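Local atomic coordinates of YghZ aldo-keto reductase (PDB entry 3N6Q), a protein that probably reduces aldehydes and ketones with a nicotinamide cofactor, as a TIM-barrel member of the aldo-keto reductase family. Residues 199-204 against 286-291; 49-54 against 303-308. All coordinates share one frame; numbering follows the deposited sequence.

Interaction 1. Residues 199-204 against 286-291; sequences LNRWVD and LSWLLK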
ATOM      1  N   LEU B 199     -17.396  40.757  -6.055  1.00 23.62           N
ATOM      2  CA  LEU B 199     -16.470  41.728  -6.606  1.00 24.24           C
ATOM      3  C   LEU B 199     -15.352  41.053  -7.373  1.00 26.73           C
ATOM      4  O   LEU B 199     -14.519  41.725  -7.943  1.00 29.01           O
ATOM      5  CB  LEU B 199     -15.838  42.584  -5.493  1.00 24.98           C
ATOM      6  CG  LEU B 199     -16.924  43.181  -4.588  1.00 26.63           C
ATOM      7  CD1 LEU B 199     -16.243  44.137  -3.648  1.00 26.40           C
ATOM      8  CD2 LEU B 199     -17.957  43.910  -5.456  1.00 28.80           C
ATOM      9  N   ASN B 200     -15.296  39.724  -7.324  1.00 25.48           N
ATOM     10  CA  ASN B 200     -14.164  39.019  -7.929  1.00 24.53           C
ATOM     11  C   ASN B 200     -14.635  37.812  -8.713  1.00 25.11           C
ATOM     12  O   ASN B 200     -14.898  36.733  -8.140  1.00 22.17           O
ATOM     13  CB  ASN B 200     -13.095  38.635  -6.890  1.00 22.82           C
ATOM     14  CG  ASN B 200     -11.909  37.935  -7.541  1.00 26.76           C
ATOM     15  OD1 ASN B 200     -11.900  37.718  -8.757  1.00 26.29           O
ATOM     16  ND2 ASN B 200     -10.960  37.532  -6.748  1.00 26.19           N
ATOM     17  N   ARG B 201     -14.862  38.018 -10.009  1.00 23.10           N
ATOM     18  CA  ARG B 201     -15.477  36.978 -10.820  1.00 23.96           C
ATOM     19  C   ARG B 201     -14.552  36.346 -11.826  1.00 20.93           C
ATOM     20  O   ARG B 201     -15.012  35.788 -12.794  1.00 21.93           O
ATOM     21  CB  ARG B 201     -16.762  37.456 -11.511  1.00 24.66           C
ATOM     22  CG  ARG B 201     -17.657  38.108 -10.467  1.00 29.85           C
ATOM     23  CD  ARG B 201     -19.039  38.082 -10.873  1.00 27.61           C
ATOM     24  NE  ARG B 201     -19.708  39.130 -10.165  1.00 33.57           N
ATOM     25  CZ  ARG B 201     -20.840  39.648 -10.586  1.00 34.97           C
ATOM     26  NH1 ARG B 201     -21.378  39.156 -11.714  1.00 30.75           N
ATOM     27  NH2 ARG B 201     -21.418  40.617  -9.868  1.00 30.05           N
ATOM     28  N   TRP B 202     -13.279  36.223 -11.462  1.00 19.82           N
ATOM     29  CA  TRP B 202     -12.319  35.522 -12.292  0.50 19.40           C
ATOM     30  C   TRP B 202     -12.790  34.118 -12.627  1.00 18.76           C
ATOM     31  O   TRP B 202     -12.616  33.647 -13.756  1.00 21.87           O
ATOM     32  CB  TRP B 202     -10.885  35.540 -11.674  0.50 18.29           C
ATOM     33  CG  TRP B 202     -10.528  34.439 -10.681  0.50 16.21           C
ATOM     34  CD1 TRP B 202     -10.442  34.571  -9.304  0.50 16.48           C
ATOM     35  CD2 TRP B 202     -10.105  33.083 -10.972  0.50 18.86           C
ATOM     36  NE1 TRP B 202     -10.039  33.384  -8.743  0.50 12.96           N
ATOM     37  CE2 TRP B 202      -9.825  32.457  -9.733  0.50 19.11           C
ATOM     38  CE3 TRP B 202      -9.935  32.344 -12.155  0.50 22.03           C
ATOM     39  CZ2 TRP B 202      -9.412  31.114  -9.636  0.50 15.17           C
ATOM     40  CZ3 TRP B 202      -9.497  31.005 -12.059  0.50 24.70           C
ATOM     41  CH2 TRP B 202      -9.229  30.417 -10.800  0.50 20.74           C
ATOM     42  N   VAL B 203     -13.427  33.431 -11.672  1.00 18.06           N
ATOM     43  CA  VAL B 203     -13.806  32.053 -11.940  1.00 20.39           C
ATOM     44  C   VAL B 203     -14.844  31.975 -13.085  1.00 23.12           C
ATOM     45  O   VAL B 203     -14.877  31.025 -13.855  1.00 23.33           O
ATOM     46  CB  VAL B 203     -14.361  31.279 -10.706  1.00 24.32           C
ATOM     47  CG1 VAL B 203     -13.436  31.377  -9.494  1.00 21.97           C
ATOM     48  CG2 VAL B 203     -15.679  31.700 -10.385  1.00 24.24           C
ATOM     49  N   ASP B 204     -15.691  32.970 -13.147  1.00 23.07           N
ATOM     50  CA  ASP B 204     -16.747  33.075 -14.173  0.50 25.54           C
ATOM     51  C   ASP B 204     -16.082  33.393 -15.527  1.00 24.52           C
ATOM     52  O   ASP B 204     -16.117  32.607 -16.506  1.00 26.75           O
ATOM     53  CB  ASP B 204     -17.732  34.223 -13.776  0.50 25.50           C
ATOM     54  CG  ASP B 204     -18.616  33.889 -12.531  0.50 29.13           C
ATOM     55  OD1 ASP B 204     -18.490  32.771 -12.007  0.50 35.25           O
ATOM     56  OD2 ASP B 204     -19.453  34.741 -12.078  0.50 31.00           O
ATOM     57  N   LEU B 286     -23.419  36.284   0.303  1.00 15.47           N
ATOM     58  CA  LEU B 286     -23.436  34.853   0.395  1.00 15.74           C
ATOM     59  C   LEU B 286     -24.568  34.208  -0.419  1.00 15.96           C
ATOM     60  O   LEU B 286     -24.359  33.198  -1.089  1.00 13.97           O
ATOM     61  CB  LEU B 286     -23.530  34.395   1.846  1.00 14.46           C
ATOM     62  CG  LEU B 286     -22.370  34.894   2.718  1.00 14.71           C
ATOM     63  CD1 LEU B 286     -22.647  34.453   4.222  1.00 18.29           C
ATOM     64  CD2 LEU B 286     -21.017  34.392   2.155  1.00 17.21           C
ATOM     65  N   SER B 287     -25.754  34.809  -0.380  1.00 14.03           N
ATOM     66  CA  SER B 287     -26.881  34.251  -1.146  1.00 16.44           C
ATOM     67  C   SER B 287     -26.551  34.284  -2.632  1.00 14.18           C
ATOM     68  O   SER B 287     -26.862  33.378  -3.368  1.00 16.11           O
ATOM     69  CB  SER B 287     -28.141  35.104  -0.876  1.00 10.92           C
ATOM     70  OG  SER B 287     -28.581  34.908   0.470  1.00 17.81           O
ATOM     71  N   TRP B 288     -25.906  35.358  -3.052  1.00 15.01           N
ATOM     72  CA  TRP B 288     -25.527  35.506  -4.451  1.00 14.56           C
ATOM     73  C   TRP B 288     -24.625  34.406  -4.955  1.00 16.22           C
ATOM     74  O   TRP B 288     -24.813  33.873  -6.027  1.00 14.21           O
ATOM     75  CB  TRP B 288     -24.917  36.882  -4.683  1.00 17.63           C
ATOM     76  CG  TRP B 288     -24.633  37.161  -6.140  1.00 19.94           C
ATOM     77  CD1 TRP B 288     -25.434  37.874  -7.040  1.00 21.49           C
ATOM     78  CD2 TRP B 288     -23.429  36.819  -6.848  1.00 19.80           C
ATOM     79  NE1 TRP B 288     -24.782  37.935  -8.289  1.00 22.10           N
ATOM     80  CE2 TRP B 288     -23.576  37.271  -8.195  1.00 21.23           C
ATOM     81  CE3 TRP B 288     -22.255  36.130  -6.488  1.00 19.56           C
ATOM     82  CZ2 TRP B 288     -22.562  37.114  -9.146  1.00 23.99           C
ATOM     83  CZ3 TRP B 288     -21.268  35.938  -7.444  1.00 25.70           C
ATOM     84  CH2 TRP B 288     -21.428  36.419  -8.772  1.00 27.71           C
ATOM     85  N   LEU B 289     -23.626  34.030  -4.152  1.00 15.57           N
ATOM     86  CA  LEU B 289     -22.803  32.882  -4.525  1.00 15.71           C
ATOM     87  C   LEU B 289     -23.610  31.606  -4.591  1.00 16.37           C
ATOM     88  O   LEU B 289     -23.371  30.764  -5.461  1.00 16.51           O
ATOM     89  CB  LEU B 289     -21.627  32.751  -3.499  1.00 15.23           C
ATOM     90  CG  LEU B 289     -20.564  33.850  -3.682  1.00 15.27           C
ATOM     91  CD1 LEU B 289     -19.633  33.947  -2.411  1.00 15.97           C
ATOM     92  CD2 LEU B 289     -19.669  33.484  -4.930  1.00 18.82           C
ATOM     93  N   LEU B 290     -24.525  31.429  -3.648  1.00 16.71           N
ATOM     94  CA  LEU B 290     -25.263  30.177  -3.466  1.00 15.97           C
ATOM     95  C   LEU B 290     -26.612  30.151  -4.291  1.00 19.31           C
ATOM     96  O   LEU B 290     -27.468  29.274  -4.072  1.00 20.41           O
ATOM     97  CB  LEU B 290     -25.660  30.037  -2.013  1.00 14.41           C
ATOM     98  CG  LEU B 290     -24.453  29.677  -1.100  1.00 13.10           C
ATOM     99  CD1 LEU B 290     -24.859  29.684   0.349  1.00 13.68           C
ATOM    100  CD2 LEU B 290     -23.806  28.313  -1.532  1.00 15.02           C
ATOM    101  N   LYS B 291     -26.759  31.101  -5.208  1.00 19.87           N
ATOM    102  CA  LYS B 291     -28.054  31.329  -5.897  1.00 22.84           C
ATOM    103  C   LYS B 291     -28.370  30.229  -6.887  1.00 27.57           C
ATOM    104  O   LYS B 291     -29.523  30.098  -7.363  1.00 28.24           O
ATOM    105  CB  LYS B 291     -28.017  32.655  -6.663  1.00 22.83           C
ATOM    106  CG  LYS B 291     -27.038  32.683  -7.866  1.00 19.31           C
ATOM    107  CD  LYS B 291     -26.901  34.175  -8.405  1.00 19.76           C
ATOM    108  CE  LYS B 291     -25.840  34.362  -9.489  1.00 23.77           C
ATOM    109  NZ  LYS B 291     -24.422  34.078  -8.978  1.00 25.08           N
TER
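Trp288, near the end of helix 281-289, meets Arg201 through CZ2 and CH2 of its six-membered ring. Its CG stands anti to the backbone N (chi1 -174°), and this sends the indole out toward residues 199-204. There CZ2 lies over the centre of the Arg201 guanidinium, 3.4 Å from CZ, while CH2 is 3.5 Å from NE and 3.6 Å from CD. The guanidinium and indole planes are 49° apart, too far from parallel for a flat stack; the two groups meet obliquely, with CZ2 over one face of the cation. Asp204 adds a looser touch, its OD2 4.2 Å from Trp288 CH2. The indole also meets Phe320 edge-to-face and touches Leu325 of helix 322-334.

Three residues on, the chain has left the helix, and Lys291 folds back: NZ donates to Trp288 O at 3.0 Å and sits above the centre of the indole. Arg201 has its polar end fixed by other partners, with NH2 in a salt bridge to Asp329 of helix 322-334 and NE bonded to Leu198 O. These bonds limit how the guanidinium can turn against the ring. Arg201 is also the N-cap residue of helix 202-205, so the contact ties the start of that short helix to the end of helix 281-289, two peripheral helices outside the parallel strands of a TIM barrel.

Interaction 2. Residues 49-54 against 303-308; sequences LRKAFD and SRAEQL
Helices 42-54 and 305-312 come close at Lys51 and Ala305, whose CA atoms are 5.9 Å apart, and again at Ala52 and Leu308, with CA atoms 6.8 Å apart. The short approach is consistent with an alanine in each pair. Ala305 CB lies 3.9 Å from Lys51 CB and equally near Lys51 CG, which also rests 3.7 Å from Ala305 O. The lysine touches with the aliphatic part of its chain, CB and CG first and CE further out: CG, anti to the backbone N (chi1 174°), lies against Ala305, and bends at chi2 and chi3 turn the rest of the chain so that CE also passes the Ala305 methyl. Its ammonium ends in a salt bridge with Glu309, one residue beyond 303-308 on the same helix, so Lys51 grips helix 305-312 by both its aliphatic and its charged part.

In the TIM barrel these helices belong to the outer layer, and strand 24-31, which precedes helix 42-54 in the chain, runs beneath both: Leu49 and Leu308 each pack on Leu30. Leu308 reaches the neighbouring helix with one branch. Its CD1 is 3.6 Å from Ala52 N and 3.9 Å from Ala52 CB, so this methyl lies against the backbone as well as the side chain. Ala52 also rests on Phe60 of strand 59-61, and both it and Leu308 are buried.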
ATOM      1  N   LEU B  49     -16.130  26.997  17.150  1.00 14.75           N
ATOM      2  CA  LEU B  49     -16.328  25.636  16.628  1.00 16.78           C
ATOM      3  C   LEU B  49     -17.619  25.028  17.081  1.00 16.33           C
ATOM      4  O   LEU B  49     -18.274  24.222  16.339  1.00 15.78           O
ATOM      5  CB  LEU B  49     -15.152  24.688  17.015  1.00 15.83           C
ATOM      6  CG  LEU B  49     -13.777  25.187  16.514  1.00 18.85           C
ATOM      7  CD1 LEU B  49     -12.653  24.182  16.920  1.00 16.74           C
ATOM      8  CD2 LEU B  49     -13.757  25.274  14.969  1.00 22.30           C
ATOM      9  N   ARG B  50     -17.930  25.243  18.364  1.00 16.63           N
ATOM     10  CA  ARG B  50     -19.124  24.603  18.896  1.00 18.33           C
ATOM     11  C   ARG B  50     -20.377  25.161  18.228  1.00 15.50           C
ATOM     12  O   ARG B  50     -21.291  24.428  17.927  1.00 17.28           O
ATOM     13  CB  ARG B  50     -19.258  24.857  20.407  1.00 18.34           C
ATOM     14  CG  ARG B  50     -18.239  24.042  21.226  1.00 21.46           C
ATOM     15  CD  ARG B  50     -18.521  24.298  22.722  1.00 24.35           C
ATOM     16  NE  ARG B  50     -17.716  23.433  23.598  1.00 23.78           N
ATOM     17  CZ  ARG B  50     -17.914  23.325  24.915  1.00 29.27           C
ATOM     18  NH1 ARG B  50     -18.875  24.045  25.505  1.00 28.44           N
ATOM     19  NH2 ARG B  50     -17.118  22.538  25.654  1.00 23.33           N
ATOM     20  N   LYS B  51     -20.391  26.461  18.059  1.00 15.83           N
ATOM     21  CA  LYS B  51     -21.513  27.101  17.378  1.00 16.89           C
ATOM     22  C   LYS B  51     -21.617  26.625  15.936  1.00 18.24           C
ATOM     23  O   LYS B  51     -22.732  26.227  15.486  1.00 14.98           O
ATOM     24  CB  LYS B  51     -21.402  28.633  17.460  1.00 17.09           C
ATOM     25  CG  LYS B  51     -22.486  29.419  16.640  1.00 17.06           C
ATOM     26  CD  LYS B  51     -23.896  29.112  17.219  1.00 26.44           C
ATOM     27  CE  LYS B  51     -24.025  29.686  18.621  1.00 31.91           C
ATOM     28  NZ  LYS B  51     -25.433  29.643  19.144  1.00 37.42           N
ATOM     29  N   ALA B  52     -20.471  26.604  15.218  1.00 16.12           N
ATOM     30  CA  ALA B  52     -20.469  26.083  13.850  1.00 15.59           C
ATOM     31  C   ALA B  52     -21.146  24.728  13.758  1.00 15.17           C
ATOM     32  O   ALA B  52     -22.085  24.523  12.965  1.00 16.21           O
ATOM     33  CB  ALA B  52     -19.024  26.005  13.294  1.00 13.31           C
ATOM     34  N   PHE B  53     -20.701  23.789  14.587  1.00 15.53           N
ATOM     35  CA  PHE B  53     -21.211  22.424  14.517  1.00 14.44           C
ATOM     36  C   PHE B  53     -22.691  22.339  14.951  1.00 15.46           C
ATOM     37  O   PHE B  53     -23.458  21.581  14.357  1.00 16.57           O
ATOM     38  CB  PHE B  53     -20.345  21.498  15.366  1.00 14.56           C
ATOM     39  CG  PHE B  53     -20.633  20.035  15.175  1.00 15.40           C
ATOM     40  CD1 PHE B  53     -20.548  19.448  13.906  1.00 14.09           C
ATOM     41  CD2 PHE B  53     -21.010  19.244  16.265  1.00 14.25           C
ATOM     42  CE1 PHE B  53     -20.800  18.069  13.711  1.00 15.86           C
ATOM     43  CE2 PHE B  53     -21.232  17.814  16.089  1.00 14.48           C
ATOM     44  CZ  PHE B  53     -21.130  17.244  14.830  1.00 17.84           C
ATOM     45  N   ASP B  54     -23.073  23.128  15.958  1.00 17.33           N
ATOM     46  CA  ASP B  54     -24.510  23.169  16.398  1.00 16.09           C
ATOM     47  C   ASP B  54     -25.406  23.747  15.275  1.00 17.44           C
ATOM     48  O   ASP B  54     -26.636  23.505  15.263  1.00 18.79           O
ATOM     49  CB  ASP B  54     -24.627  24.045  17.608  1.00 16.89           C
ATOM     50  CG  ASP B  54     -24.201  23.341  18.901  1.00 18.10           C
ATOM     51  OD1 ASP B  54     -24.071  22.114  18.932  1.00 25.20           O
ATOM     52  OD2 ASP B  54     -24.136  24.051  19.879  1.00 24.67           O
ATOM     53  N   SER B 303     -15.128  35.394  13.293  1.00 30.37           N
ATOM     54  CA  SER B 303     -14.388  35.775  14.484  1.00 31.48           C
ATOM     55  C   SER B 303     -15.200  35.682  15.774  1.00 31.74           C
ATOM     56  O   SER B 303     -14.661  35.901  16.865  1.00 30.28           O
ATOM     57  CB  SER B 303     -13.857  37.203  14.331  1.00 34.47           C
ATOM     58  OG  SER B 303     -14.921  38.072  13.969  1.00 38.57           O
ATOM     59  N   ARG B 304     -16.503  35.427  15.664  1.00 28.94           N
ATOM     60  CA  ARG B 304     -17.329  35.207  16.870  1.00 29.67           C
ATOM     61  C   ARG B 304     -18.545  34.390  16.543  1.00 26.80           C
ATOM     62  O   ARG B 304     -18.989  34.389  15.400  1.00 26.76           O
ATOM     63  CB  ARG B 304     -17.779  36.538  17.466  1.00 32.19           C
ATOM     64  CG  ARG B 304     -18.431  37.440  16.464  1.00 33.43           C
ATOM     65  CD  ARG B 304     -18.392  38.898  16.971  1.00 47.79           C
ATOM     66  NE  ARG B 304     -19.392  39.071  18.012  1.00 56.78           N
ATOM     67  CZ  ARG B 304     -20.540  39.732  17.865  1.00 62.48           C
ATOM     68  NH1 ARG B 304     -20.810  40.367  16.730  1.00 64.05           N
ATOM     69  NH2 ARG B 304     -21.412  39.776  18.869  1.00 63.53           N
ATOM     70  N   ALA B 305     -19.141  33.762  17.553  1.00 26.76           N
ATOM     71  CA  ALA B 305     -20.277  32.848  17.320  1.00 26.75           C
ATOM     72  C   ALA B 305     -21.416  33.535  16.575  1.00 27.54           C
ATOM     73  O   ALA B 305     -21.995  32.963  15.660  1.00 27.84           O
ATOM     74  CB  ALA B 305     -20.780  32.258  18.631  1.00 28.20           C
ATOM     75  N   GLU B 306     -21.694  34.793  16.928  1.00 26.54           N
ATOM     76  CA  GLU B 306     -22.862  35.514  16.406  1.00 27.87           C
ATOM     77  C   GLU B 306     -22.796  35.662  14.898  1.00 28.82           C
ATOM     78  O   GLU B 306     -23.834  35.723  14.226  1.00 27.42           O
ATOM     79  CB  GLU B 306     -22.924  36.936  17.001  1.00 28.86           C
ATOM     80  CG  GLU B 306     -23.327  37.003  18.469  1.00 33.60           C
ATOM     81  CD  GLU B 306     -22.260  36.473  19.438  1.00 44.81           C
ATOM     82  OE1 GLU B 306     -21.045  36.411  19.089  1.00 36.44           O
ATOM     83  OE2 GLU B 306     -22.659  36.065  20.563  1.00 51.48           O
ATOM     84  N   GLN B 307     -21.579  35.847  14.381  1.00 27.89           N
ATOM     85  CA  GLN B 307     -21.411  36.023  12.959  1.00 27.18           C
ATOM     86  C   GLN B 307     -21.939  34.814  12.219  1.00 25.71           C
ATOM     87  O   GLN B 307     -22.556  34.966  11.159  1.00 25.49           O
ATOM     88  CB  GLN B 307     -19.945  36.252  12.543  1.00 25.08           C
ATOM     89  CG  GLN B 307     -19.895  36.574  11.032  1.00 32.00           C
ATOM     90  CD  GLN B 307     -18.489  36.664  10.425  1.00 39.18           C
ATOM     91  OE1 GLN B 307     -17.515  36.940  11.132  1.00 40.98           O
ATOM     92  NE2 GLN B 307     -18.398  36.509   9.080  1.00 37.30           N
ATOM     93  N   LEU B 308     -21.709  33.612  12.771  1.00 23.69           N
ATOM     94  CA  LEU B 308     -22.176  32.391  12.119  1.00 23.84           C
ATOM     95  C   LEU B 308     -23.703  32.369  12.100  1.00 23.52           C
ATOM     96  O   LEU B 308     -24.299  32.077  11.074  1.00 22.21           O
ATOM     97  CB  LEU B 308     -21.655  31.132  12.812  1.00 23.15           C
ATOM     98  CG  LEU B 308     -20.125  30.985  12.734  1.00 24.50           C
ATOM     99  CD1 LEU B 308     -19.716  29.780  13.619  1.00 22.29           C
ATOM    100  CD2 LEU B 308     -19.744  30.756  11.239  1.00 26.98           C
TER

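Overall arrangement
Interaction 1 joins the N-cap of a short helix to a barrel helix; interaction 2 joins two helices of the same barrel's outer layer. They share no helix, and their centres are 23 Å apart. Interaction 1, the smaller, rests mainly on the oblique contact of a guanidinium with an indole, buried Trp288 meeting partly exposed Arg201 and Asp204. In interaction 2, with an alanine in each close pair, the backbones lie near each other and the touching is mainly aliphatic: buried Ala52 and Leu308 form the inner side, partly exposed Lys51 and Ala305 the outer. Arginine and lysine alike find acidic partners beyond the segments. Strand 297-300, on which helix 281-289 packs, pairs with strand 24-31 under interaction 2.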